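Local coordinates for protein beta-1,3-1,4-glucanase (PDB 5H4R) that probably hydrolyses mixed-linkage beta-1,3-1,4-glucans such as lichenan, as a lichenase of glycoside hydrolase family 5, and binds cello-oligosaccharide in its pocket, at residues Y248-E253 / D309-K314; D303-M308 / A343-R348; Q84-V89 / D127-N132; K42-M47 / G354-W359. The protein carries 1 engineered substitution. All blocks are in the same frame, centred on the assembly; numbering follows the deposited sequence.

Interaction 1 (Y248-E253 / D309-K314); sequences YVLIDE and DKLYDK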
# COMPACT_ATOMS: atom_id res chain seq x y z
N TYR A 248 -1.79 7.96 12.65
CA TYR A 248 -0.45 8.46 12.89
C TYR A 248 0.05 9.33 11.75
O TYR A 248 1.19 9.80 11.79
CB TYR A 248 0.50 7.28 13.23
CG TYR A 248 -0.05 6.56 14.44
CD1 TYR A 248 -0.53 7.28 15.54
CD2 TYR A 248 -0.14 5.17 14.48
CE1 TYR A 248 -1.10 6.62 16.64
CE2 TYR A 248 -0.70 4.52 15.57
CZ TYR A 248 -1.18 5.25 16.64
OH TYR A 248 -1.74 4.60 17.71
N VAL A 249 -0.80 9.62 10.77
CA VAL A 249 -0.63 10.83 9.97
C VAL A 249 -1.57 11.92 10.44
O VAL A 249 -1.37 13.09 10.06
CB VAL A 249 -0.82 10.58 8.46
CG1 VAL A 249 0.35 9.75 7.92
CG2 VAL A 249 -2.16 9.94 8.17
N LEU A 250 -2.57 11.60 11.27
CA LEU A 250 -3.50 12.59 11.78
C LEU A 250 -2.96 13.31 13.00
O LEU A 250 -3.36 14.46 13.26
CB LEU A 250 -4.85 11.92 12.09
CG LEU A 250 -5.61 11.46 10.84
CD1 LEU A 250 -6.81 10.57 11.25
CD2 LEU A 250 -6.08 12.62 9.98
N ILE A 251 -2.05 12.68 13.76
CA ILE A 251 -1.42 13.35 14.89
C ILE A 251 -0.66 14.58 14.42
O ILE A 251 -0.12 14.63 13.30
CB ILE A 251 -0.48 12.41 15.66
CG1 ILE A 251 0.57 11.81 14.75
CG2 ILE A 251 -1.29 11.32 16.41
CD1 ILE A 251 1.64 10.95 15.48
N ASP A 252 -0.59 15.58 15.32
CA ASP A 252 0.12 16.82 15.01
C ASP A 252 1.60 16.57 14.75
O ASP A 252 2.24 17.33 14.01
CB ASP A 252 -0.02 17.81 16.18
CG ASP A 252 -1.43 18.30 16.36
OD1 ASP A 252 -2.26 18.17 15.42
OD2 ASP A 252 -1.70 18.86 17.44
N GLU A 253 2.16 15.52 15.34
CA GLU A 253 3.58 15.27 15.26
C GLU A 253 4.02 14.74 13.90
O GLU A 253 5.23 14.74 13.63
CB GLU A 253 4.01 14.29 16.35
CG GLU A 253 3.98 14.90 17.75
CD GLU A 253 2.64 14.78 18.45
OE1 GLU A 253 1.64 14.39 17.82
OE2 GLU A 253 2.59 15.11 19.65
N ASP A 309 -13.22 10.46 7.02
CA ASP A 309 -13.58 11.83 7.36
C ASP A 309 -12.39 12.61 7.91
O ASP A 309 -12.18 13.78 7.56
CB ASP A 309 -14.70 11.85 8.40
CG ASP A 309 -16.07 11.56 7.81
OD1 ASP A 309 -16.26 11.73 6.58
OD2 ASP A 309 -16.96 11.19 8.61
N LYS A 310 -11.60 11.99 8.79
CA LYS A 310 -10.49 12.72 9.38
C LYS A 310 -9.41 13.01 8.35
O LYS A 310 -8.79 14.09 8.37
CB LYS A 310 -9.90 11.94 10.56
CG LYS A 310 -10.87 11.68 11.72
CD LYS A 310 -11.29 12.93 12.41
CE LYS A 310 -12.67 13.44 11.97
NZ LYS A 310 -13.12 14.62 12.80
N LEU A 311 -9.16 12.06 7.43
CA LEU A 311 -8.19 12.26 6.36
C LEU A 311 -8.67 13.32 5.37
O LEU A 311 -7.86 14.13 4.88
CB LEU A 311 -7.93 10.95 5.63
CG LEU A 311 -7.16 9.88 6.40
CD1 LEU A 311 -7.08 8.61 5.60
CD2 LEU A 311 -5.75 10.34 6.79
N TYR A 312 -9.96 13.34 5.06
CA TYR A 312 -10.50 14.41 4.23
C TYR A 312 -10.32 15.77 4.92
O TYR A 312 -9.89 16.75 4.28
CB TYR A 312 -11.97 14.15 3.91
CG TYR A 312 -12.62 15.27 3.18
CD1 TYR A 312 -12.51 15.38 1.80
CD2 TYR A 312 -13.32 16.27 3.86
CE1 TYR A 312 -13.09 16.42 1.12
CE2 TYR A 312 -13.90 17.33 3.18
CZ TYR A 312 -13.78 17.40 1.81
OH TYR A 312 -14.38 18.47 1.14
N ASP A 313 -10.57 15.84 6.23
CA ASP A 313 -10.47 17.11 6.94
C ASP A 313 -9.04 17.63 6.93
O ASP A 313 -8.79 18.83 6.69
CB ASP A 313 -10.93 16.97 8.39
CG ASP A 313 -12.42 16.73 8.53
OD1 ASP A 313 -13.16 16.88 7.54
OD2 ASP A 313 -12.84 16.40 9.67
N LYS A 314 -8.07 16.76 7.22
CA LYS A 314 -6.70 17.23 7.41
C LYS A 314 -5.98 17.45 6.09
O LYS A 314 -5.18 18.39 5.96
CB LYS A 314 -5.90 16.24 8.26
CG LYS A 314 -4.51 16.75 8.59
CD LYS A 314 -3.78 15.92 9.66
CE LYS A 314 -2.42 16.53 9.95
NZ LYS A 314 -1.66 15.78 10.98
O HOH W 1 0.74 17.16 10.92
O HOH W 2 -2.83 17.68 12.93

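Interaction 2 (D303-M308 / A343-R348); sequences DIDYFM and AAYYVR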
# COMPACT_ATOMS: atom_id res chain seq x y z
N ASP A 303 -16.46 2.66 11.26
CA ASP A 303 -15.01 2.82 11.28
C ASP A 303 -14.45 3.25 9.92
O ASP A 303 -13.39 3.88 9.88
CB ASP A 303 -14.33 1.52 11.72
CG ASP A 303 -14.54 1.19 13.19
OD1 ASP A 303 -15.11 2.00 13.94
OD2 ASP A 303 -14.07 0.10 13.61
N ILE A 304 -15.14 2.91 8.83
CA ILE A 304 -14.76 3.36 7.49
C ILE A 304 -14.97 4.86 7.38
O ILE A 304 -14.05 5.61 7.04
CB ILE A 304 -15.59 2.61 6.43
CG1 ILE A 304 -15.24 1.12 6.48
CG2 ILE A 304 -15.40 3.19 5.02
CD1 ILE A 304 -16.13 0.24 5.72
N ASP A 305 -16.18 5.32 7.70
CA ASP A 305 -16.48 6.74 7.63
C ASP A 305 -15.51 7.55 8.47
O ASP A 305 -15.06 8.63 8.05
CB ASP A 305 -17.89 7.04 8.12
CG ASP A 305 -18.97 6.32 7.35
OD1 ASP A 305 -18.71 5.86 6.23
OD2 ASP A 305 -20.11 6.26 7.86
N TYR A 306 -15.22 7.08 9.69
CA TYR A 306 -14.50 7.92 10.63
C TYR A 306 -13.10 8.25 10.15
O TYR A 306 -12.70 9.42 10.14
CB TYR A 306 -14.41 7.27 12.01
CG TYR A 306 -13.85 8.25 13.03
CD1 TYR A 306 -14.56 9.40 13.34
CD2 TYR A 306 -12.62 8.06 13.63
CE1 TYR A 306 -14.08 10.33 14.23
CE2 TYR A 306 -12.13 9.00 14.55
CZ TYR A 306 -12.86 10.13 14.83
OH TYR A 306 -12.41 11.09 15.73
N PHE A 307 -12.30 7.24 9.79
CA PHE A 307 -10.94 7.58 9.42
C PHE A 307 -10.91 8.34 8.10
O PHE A 307 -10.07 9.23 7.91
CB PHE A 307 -10.04 6.31 9.40
CG PHE A 307 -10.04 5.56 8.09
CD1 PHE A 307 -9.13 5.87 7.07
CD2 PHE A 307 -10.90 4.51 7.90
CE1 PHE A 307 -9.14 5.18 5.90
CE2 PHE A 307 -10.91 3.81 6.70
CZ PHE A 307 -10.01 4.14 5.71
N MET A 308 -11.84 8.05 7.19
CA MET A 308 -11.85 8.77 5.92
C MET A 308 -12.26 10.22 6.12
O MET A 308 -11.69 11.13 5.49
CB MET A 308 -12.78 8.06 4.95
CG MET A 308 -12.30 6.69 4.54
SD MET A 308 -13.30 6.08 3.19
CE MET A 308 -12.52 4.51 2.89
N ALA A 343 -17.02 -3.95 -0.05
CA ALA A 343 -16.10 -3.44 -1.05
C ALA A 343 -16.71 -2.27 -1.80
O ALA A 343 -16.02 -1.26 -2.05
CB ALA A 343 -15.69 -4.54 -2.02
N ALA A 344 -17.98 -2.37 -2.15
CA ALA A 344 -18.66 -1.27 -2.80
C ALA A 344 -18.68 -0.05 -1.90
O ALA A 344 -18.41 1.08 -2.34
CB ALA A 344 -20.08 -1.67 -3.19
N TYR A 345 -19.05 -0.24 -0.63
CA TYR A 345 -19.17 0.89 0.28
C TYR A 345 -17.83 1.56 0.50
O TYR A 345 -17.72 2.79 0.45
CB TYR A 345 -19.78 0.44 1.61
CG TYR A 345 -20.03 1.61 2.53
CD1 TYR A 345 -21.23 2.30 2.47
CD2 TYR A 345 -19.07 2.02 3.45
CE1 TYR A 345 -21.47 3.38 3.30
CE2 TYR A 345 -19.32 3.11 4.30
CZ TYR A 345 -20.50 3.78 4.21
OH TYR A 345 -20.76 4.85 5.03
N TYR A 346 -16.79 0.75 0.77
CA TYR A 346 -15.47 1.29 1.07
C TYR A 346 -14.96 2.13 -0.09
O TYR A 346 -14.51 3.27 0.11
CB TYR A 346 -14.53 0.14 1.38
CG TYR A 346 -13.22 0.50 2.00
CD1 TYR A 346 -12.22 1.12 1.25
CD2 TYR A 346 -12.93 0.17 3.31
CE1 TYR A 346 -10.98 1.42 1.82
CE2 TYR A 346 -11.70 0.48 3.88
CZ TYR A 346 -10.74 1.10 3.12
OH TYR A 346 -9.52 1.38 3.67
N VAL A 347 -15.07 1.61 -1.32
CA VAL A 347 -14.59 2.35 -2.49
C VAL A 347 -15.41 3.63 -2.71
O VAL A 347 -14.85 4.69 -3.01
CB VAL A 347 -14.59 1.43 -3.73
CG1 VAL A 347 -14.32 2.24 -5.00
CG2 VAL A 347 -13.53 0.38 -3.57
N ARG A 348 -16.74 3.57 -2.57
CA ARG A 348 -17.52 4.80 -2.76
C ARG A 348 -17.24 5.82 -1.66
O ARG A 348 -17.11 7.03 -1.93
CB ARG A 348 -19.01 4.49 -2.80
CG ARG A 348 -19.91 5.74 -2.90
CD ARG A 348 -19.61 6.59 -4.12
NE ARG A 348 -20.18 7.93 -3.98
CZ ARG A 348 -19.74 9.01 -4.63
NH1 ARG A 348 -18.71 8.93 -5.45
NH2 ARG A 348 -20.32 10.19 -4.43

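Interaction 3 (Q84-V89 / D127-N132); sequences QMIDTV and DYAMKN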
# COMPACT_ATOMS: atom_id res chain seq x y z
N GLN A 84 0.53 -11.58 -19.09
CA GLN A 84 -0.88 -11.92 -19.22
C GLN A 84 -1.62 -11.67 -17.91
O GLN A 84 -2.78 -11.23 -17.91
CB GLN A 84 -1.03 -13.38 -19.66
CG GLN A 84 -2.45 -13.78 -20.01
CD GLN A 84 -2.58 -15.24 -20.45
OE1 GLN A 84 -1.61 -16.00 -20.45
NE2 GLN A 84 -3.79 -15.63 -20.83
N MET A 85 -0.98 -11.94 -16.79
CA MET A 85 -1.62 -11.71 -15.50
C MET A 85 -1.91 -10.23 -15.30
O MET A 85 -3.01 -9.85 -14.89
CB MET A 85 -0.70 -12.23 -14.40
CG MET A 85 -1.26 -12.13 -13.01
SD MET A 85 -0.01 -12.66 -11.82
CE MET A 85 0.41 -14.23 -12.44
N ILE A 86 -0.93 -9.37 -15.58
CA ILE A 86 -1.17 -7.94 -15.41
C ILE A 86 -2.20 -7.45 -16.42
O ILE A 86 -3.03 -6.59 -16.10
CB ILE A 86 0.16 -7.18 -15.52
CG1 ILE A 86 1.19 -7.75 -14.53
CG2 ILE A 86 -0.05 -5.68 -15.32
CD1 ILE A 86 0.68 -7.86 -13.12
N ASP A 87 -2.17 -7.98 -17.65
CA ASP A 87 -3.22 -7.67 -18.63
C ASP A 87 -4.60 -7.98 -18.08
O ASP A 87 -5.56 -7.22 -18.31
CB ASP A 87 -3.04 -8.50 -19.90
CG ASP A 87 -1.80 -8.16 -20.71
OD1 ASP A 87 -1.11 -7.13 -20.48
OD2 ASP A 87 -1.53 -8.96 -21.63
N THR A 88 -4.73 -9.12 -17.40
CA THR A 88 -6.01 -9.53 -16.82
C THR A 88 -6.48 -8.54 -15.75
O THR A 88 -7.66 -8.18 -15.71
CB THR A 88 -5.86 -10.94 -16.25
OG1 THR A 88 -5.59 -11.85 -17.33
CG2 THR A 88 -7.13 -11.40 -15.55
N VAL A 89 -5.56 -8.08 -14.91
CA VAL A 89 -5.88 -7.09 -13.88
C VAL A 89 -6.35 -5.78 -14.52
O VAL A 89 -7.36 -5.20 -14.11
CB VAL A 89 -4.67 -6.88 -12.96
CG1 VAL A 89 -4.88 -5.70 -12.02
CG2 VAL A 89 -4.36 -8.15 -12.16
N ASP A 127 7.46 -3.15 -15.99
CA ASP A 127 7.27 -2.95 -17.42
C ASP A 127 5.96 -3.58 -17.90
O ASP A 127 5.31 -3.03 -18.80
CB ASP A 127 8.46 -3.51 -18.22
CG ASP A 127 9.70 -2.61 -18.18
OD1 ASP A 127 9.66 -1.56 -17.52
OD2 ASP A 127 10.73 -2.97 -18.79
N TYR A 128 5.57 -4.73 -17.33
CA TYR A 128 4.28 -5.30 -17.69
C TYR A 128 3.18 -4.28 -17.47
O TYR A 128 2.26 -4.16 -18.29
CB TYR A 128 3.91 -6.54 -16.87
CG TYR A 128 4.82 -7.76 -16.93
CD1 TYR A 128 5.62 -8.04 -18.02
CD2 TYR A 128 4.84 -8.64 -15.86
CE1 TYR A 128 6.44 -9.18 -18.04
CE2 TYR A 128 5.64 -9.77 -15.88
CZ TYR A 128 6.43 -10.04 -16.95
OH TYR A 128 7.21 -11.18 -16.90
N ALA A 129 3.24 -3.59 -16.34
CA ALA A 129 2.21 -2.62 -15.96
C ALA A 129 2.32 -1.34 -16.77
O ALA A 129 1.29 -0.76 -17.18
CB ALA A 129 2.32 -2.32 -14.48
N MET A 130 3.54 -0.86 -17.02
CA MET A 130 3.70 0.32 -17.87
C MET A 130 3.16 0.06 -19.27
O MET A 130 2.59 0.96 -19.90
CB MET A 130 5.17 0.74 -17.93
CG MET A 130 5.77 1.11 -16.58
SD MET A 130 5.17 2.68 -15.90
CE MET A 130 5.83 3.86 -17.05
N LYS A 131 3.36 -1.15 -19.80
CA LYS A 131 2.84 -1.44 -21.14
C LYS A 131 1.32 -1.34 -21.17
O LYS A 131 0.75 -1.02 -22.23
CB LYS A 131 3.30 -2.82 -21.59
CG LYS A 131 4.75 -2.82 -22.01
CD LYS A 131 5.22 -4.23 -22.41
CE LYS A 131 6.53 -4.21 -23.23
NZ LYS A 131 7.71 -3.82 -22.43
N ASN A 132 0.68 -1.58 -20.04
CA ASN A 132 -0.76 -1.45 -19.88
C ASN A 132 -1.17 -0.03 -19.47
O ASN A 132 -2.34 0.20 -19.18
CB ASN A 132 -1.28 -2.45 -18.86
CG ASN A 132 -1.50 -3.84 -19.46
OD1 ASN A 132 -2.43 -4.05 -20.25
ND2 ASN A 132 -0.65 -4.78 -19.10
O HOH W 3 -5.46 -5.61 -20.64

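Interaction 4 (K42-M47 / G354-W359); sequences KFVKDM and GITCCW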
# COMPACT_ATOMS: atom_id res chain seq x y z
N LYS A 42 -6.45 15.38 -9.20
CA LYS A 42 -6.82 14.80 -10.49
C LYS A 42 -6.01 13.54 -10.77
O LYS A 42 -6.53 12.56 -11.32
CB LYS A 42 -6.64 15.82 -11.60
CG LYS A 42 -7.60 16.97 -11.51
CD LYS A 42 -7.31 17.97 -12.62
CE LYS A 42 -8.19 19.18 -12.53
NZ LYS A 42 -7.76 20.19 -13.53
N PHE A 43 -4.72 13.56 -10.42
CA PHE A 43 -3.84 12.40 -10.51
C PHE A 43 -4.38 11.23 -9.71
O PHE A 43 -4.55 10.11 -10.24
CB PHE A 43 -2.44 12.82 -10.02
CG PHE A 43 -1.35 11.75 -10.13
CD1 PHE A 43 -0.55 11.64 -11.26
CD2 PHE A 43 -1.09 10.90 -9.06
CE1 PHE A 43 0.47 10.69 -11.33
CE2 PHE A 43 -0.09 9.94 -9.13
CZ PHE A 43 0.69 9.85 -10.26
N VAL A 44 -4.70 11.46 -8.43
CA VAL A 44 -5.24 10.39 -7.59
C VAL A 44 -6.56 9.87 -8.16
O VAL A 44 -6.81 8.66 -8.14
CB VAL A 44 -5.42 10.89 -6.15
CG1 VAL A 44 -6.17 9.83 -5.33
CG2 VAL A 44 -4.04 11.15 -5.55
N LYS A 45 -7.42 10.76 -8.64
CA LYS A 45 -8.66 10.29 -9.27
C LYS A 45 -8.37 9.39 -10.47
O LYS A 45 -9.01 8.35 -10.64
CB LYS A 45 -9.53 11.47 -9.68
CG LYS A 45 -10.89 11.06 -10.24
CD LYS A 45 -11.77 12.30 -10.46
CE LYS A 45 -13.10 11.93 -11.10
NZ LYS A 45 -14.03 11.25 -10.15
N ASP A 46 -7.38 9.76 -11.28
CA ASP A 46 -7.08 8.99 -12.49
C ASP A 46 -6.50 7.62 -12.15
O ASP A 46 -6.63 6.68 -12.94
CB ASP A 46 -6.11 9.76 -13.39
CG ASP A 46 -6.10 9.24 -14.81
OD1 ASP A 46 -7.20 9.14 -15.40
OD2 ASP A 46 -5.00 8.94 -15.33
N MET A 47 -5.83 7.50 -11.00
CA MET A 47 -5.39 6.18 -10.53
C MET A 47 -6.56 5.22 -10.40
O MET A 47 -6.37 4.01 -10.58
CB MET A 47 -4.68 6.31 -9.20
CG MET A 47 -3.33 7.03 -9.29
SD MET A 47 -2.62 7.40 -7.66
CE MET A 47 -2.28 5.72 -7.08
N GLY A 354 -12.49 11.94 -2.31
CA GLY A 354 -11.37 12.21 -3.18
C GLY A 354 -10.23 11.24 -3.08
O GLY A 354 -9.13 11.54 -3.58
N ILE A 355 -10.45 10.08 -2.45
CA ILE A 355 -9.38 9.13 -2.14
C ILE A 355 -9.51 7.89 -3.03
O ILE A 355 -10.62 7.37 -3.24
CB ILE A 355 -9.44 8.75 -0.65
CG1 ILE A 355 -9.25 9.98 0.23
CG2 ILE A 355 -8.42 7.70 -0.30
CD1 ILE A 355 -9.59 9.77 1.71
N THR A 356 -8.37 7.39 -3.50
CA THR A 356 -8.30 6.15 -4.26
C THR A 356 -7.72 5.03 -3.39
O THR A 356 -6.82 5.27 -2.57
CB THR A 356 -7.45 6.35 -5.52
OG1 THR A 356 -8.18 7.19 -6.41
CG2 THR A 356 -7.13 5.03 -6.23
N CYS A 357 -8.22 3.81 -3.61
CA CYS A 357 -7.91 2.64 -2.80
C CYS A 357 -7.27 1.53 -3.63
O CYS A 357 -7.59 1.37 -4.81
CB CYS A 357 -9.19 2.06 -2.19
SG CYS A 357 -10.29 3.22 -1.37
N CYS A 358 -6.49 0.66 -2.97
CA CYS A 358 -5.89 -0.52 -3.60
C CYS A 358 -6.17 -1.77 -2.77
O CYS A 358 -5.76 -1.85 -1.61
CB CYS A 358 -4.38 -0.37 -3.76
SG CYS A 358 -3.85 1.19 -4.54
N TRP A 359 -6.83 -2.76 -3.38
CA TRP A 359 -7.12 -4.02 -2.71
C TRP A 359 -5.86 -4.89 -2.58
O TRP A 359 -5.05 -5.00 -3.51
CB TRP A 359 -8.19 -4.79 -3.49
CG TRP A 359 -8.62 -6.10 -2.85
CD1 TRP A 359 -7.94 -7.30 -2.87
CD2 TRP A 359 -9.82 -6.33 -2.11
NE1 TRP A 359 -8.64 -8.25 -2.17
CE2 TRP A 359 -9.80 -7.68 -1.69
CE3 TRP A 359 -10.91 -5.53 -1.75
CZ2 TRP A 359 -10.83 -8.26 -0.95
CZ3 TRP A 359 -11.95 -6.10 -1.00
CH2 TRP A 359 -11.90 -7.45 -0.61

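Interaction 1 (Y248-E253 / D309-K314)
Leu250 fits against the turn Lys310-Lys314, and the contact is tight on this apolar side. Leu250 CD1 lies 3.4 Å from Lys310 CB, closer than carbons usually pack, with the two side chains crossing at about a right angle. The other methyl, Leu250 CD2, rests on the backbone of Lys310 and reaches Leu311 CD2 at 3.9 Å. Deeper in, Val249 CG2 meets that same leucine methyl, and both Val249 and Leu311 also touch Val271 of strand 267-272. The contact thus belongs to the outer layer of a TIM barrel: the short helix 247-250 follows strand 237-240, and helix 298-316 leads into strand 322-327, both packed around the strand between them. On the solvent side the polar end of Lys314 takes over. With CG anti to the backbone N (chi1 -175°) and the chain extended beyond it, Lys314 carries its ammonium to the carbonyls where helix 247-250 gives out. Lys314 NZ donates to Val249 O at 2.9 Å, 20° out of the carbonyl plane, and more weakly to Leu250 O at 3.1 Å. Positive charge at this helix end would probably be favoured by the carbonyl dipoles. Two waters also accept from NZ; one, 3.0 Å from Lys314 NZ, donates to Asp252 OD1 and so bridges the ammonium to a carboxylate that does not touch it directly. Lys310, by contrast, bends at chi2 and chi3 and leads its ammonium away, Lys310 NZ forming a long salt bridge, 3.6 Å, to Asp313 OD2 on its own helix.

Interaction 2 (D303-M308 / A343-R348)
Met308 CE sits over one face of the Tyr346 ring, 3.8 Å from the centroid, in a CH-pi contact. The sulfur stands farther off, with Met308 SD 5.5 Å from the centroid of the Tyr346 ring, so the methyl is the close part of this Met-aromatic pair. Phe307 approaches the hydroxyl end of Tyr346: Phe307 CZ lies 3.5 Å from Tyr346 OH, which is near the plane of the phenylalanine ring at its edge. Ile304 reaches both tyrosines, Ile304 CG2 meeting the edge of Tyr345 at CE2 (4.0 Å) and CD1 touching Tyr346 CD2. Beside it Tyr345 OH donates to Asp305 OD1 at 2.6 Å, and Asp305 OD1 accepts with its syn lone pair; OD1 lies in the plane of the phenol ring, whereas the carboxylate plane is turned 43° from it. The helices that bring these groups together, 298-316 and 336-352, are neighbours in the outer layer of a TIM barrel, flanking strand 322-327 in sequence. Their segments run nearly parallel, 15° apart with axes 10.4 Å from each other, and Ile324 of the strand touches Phe307, Met308 and Tyr346. Farther out, Tyr346 is positioned by a hydrogen bond from its hydroxyl to Ala273 O and by stacking on Phe327. Ala273 immediately precedes Tyr274, a residue of the glycan pocket. Tyr345 leans on Trp293, with ring planes at about 50°.

Interaction 3 (Q84-V89 / D127-N132)
Ile86 supplies the apolar half of the contact, directed at Tyr128 and Ala129. Ile86 CG1 lies 3.8 Å from Tyr128 CB, the two side chains crossing at about a right angle. The branch methyl Ile86 CG2, anti to the backbone N, rests 3.9 Å from Ala129 CA and equally near Asn132 ND2. Ile97 of strand 96-99 touches both Ile86 and Ala129, so helices 83-91 and 116-131 close over a barrel strand between them, as successive helices do in a TIM barrel. Hydrogen bonds make up the second half. Asn132, just past helix 116-131, sends its ND2 to Asp87 OD1 at 2.8 Å; the bond is nearly straight (165°), and the acceptor lies in the amide plane, although carboxylate and amide planes are 74° apart. Asn132 ND2 also donates to Tyr128 O, one turn back, at 3.1 Å and a more bent 144°. A water that donates to Asp87 O at 2.8 Å also makes a weak bond to Asn132 OD1. As for charge, Asp87 OD1 has a second partner in a salt bridge with Lys83. An alanine in place of Asn132 would probably leave Asp87 OD1 without its donor from just beyond helix 116-131 and Tyr128 O without the hydrogen bond from the side-chain amide, loosening the link at the helix end. The two acceptors of ND2 imply a fixed amide orientation: turned over, the amide would set its oxygen against the aspartate oxygen, which is probably negatively charged.

Interaction 4 (K42-M47 / G354-W359)
Helix 39-47, ahead of the first strand of the TIM barrel, meets the start of its last strand, and Val44 and Thr356 form the centre of that junction. Thr356 OG1 donates to Val44 O at 2.7 Å, approaching from above the carbonyl plane, 49° out of it. The hydroxyl stands beside the backbone N (chi1 -70°), which leaves Thr356 CG2 to approach Met47 CB at 4.1 Å. The side chains of Val44 and Thr356 slide past each other in opposite directions, with Val44 CG1 3.5 Å from Thr356 OG1 and 3.7 Å from Thr356 CB. Val44 CG1 also reaches Gly354 O at 3.8 Å. Gly354, with positive phi, is the C-prime residue of the Schellman motif that ends helix 336-352 and turns the chain into the strand. Arg351 of that helix also hydrogen-bonds Thr356 OG1 through NH2, so the hydroxyl ties two helices together, while Thr356 N is buried without a partner. An alanine at Thr356 would probably leave both Val44 O and Arg351 NH2 without this mate and open a gap beside Met47. The axes of the short helix and strand segments approach to 8.2 Å at 35°. Val44 and Met47 also touch Val323 of strand 322-327, and Met47 reaches Ile182 of strand 181-184, contacts that fit a helix packed at the N-terminal end of a closed eight-stranded beta/alpha barrel.

Interactions 1 and 2 share helix 298-316 on adjoining segments, their centres about 16 Å apart. Interaction 2 touches interaction 4 directly, Tyr346 CE1 lying 3.7 Å from Cys357 SG, where helix 336-352 leads into strand 356-361. That strand carries Trp360 of the glycan pocket. Interactions 1, 2 and 3 are all nested in the chain loop that interaction 4 closes. Interaction 3 stands apart, about 34 Å from interaction 1 between centres, on the opposite side of the chain's centre. None of the residues carrying these contacts lines the pocket, which includes the engineered Gln188; the side chain of Tyr346 comes within about 9 Å of a bound glucose unit, that of Leu311 within about 12 Å.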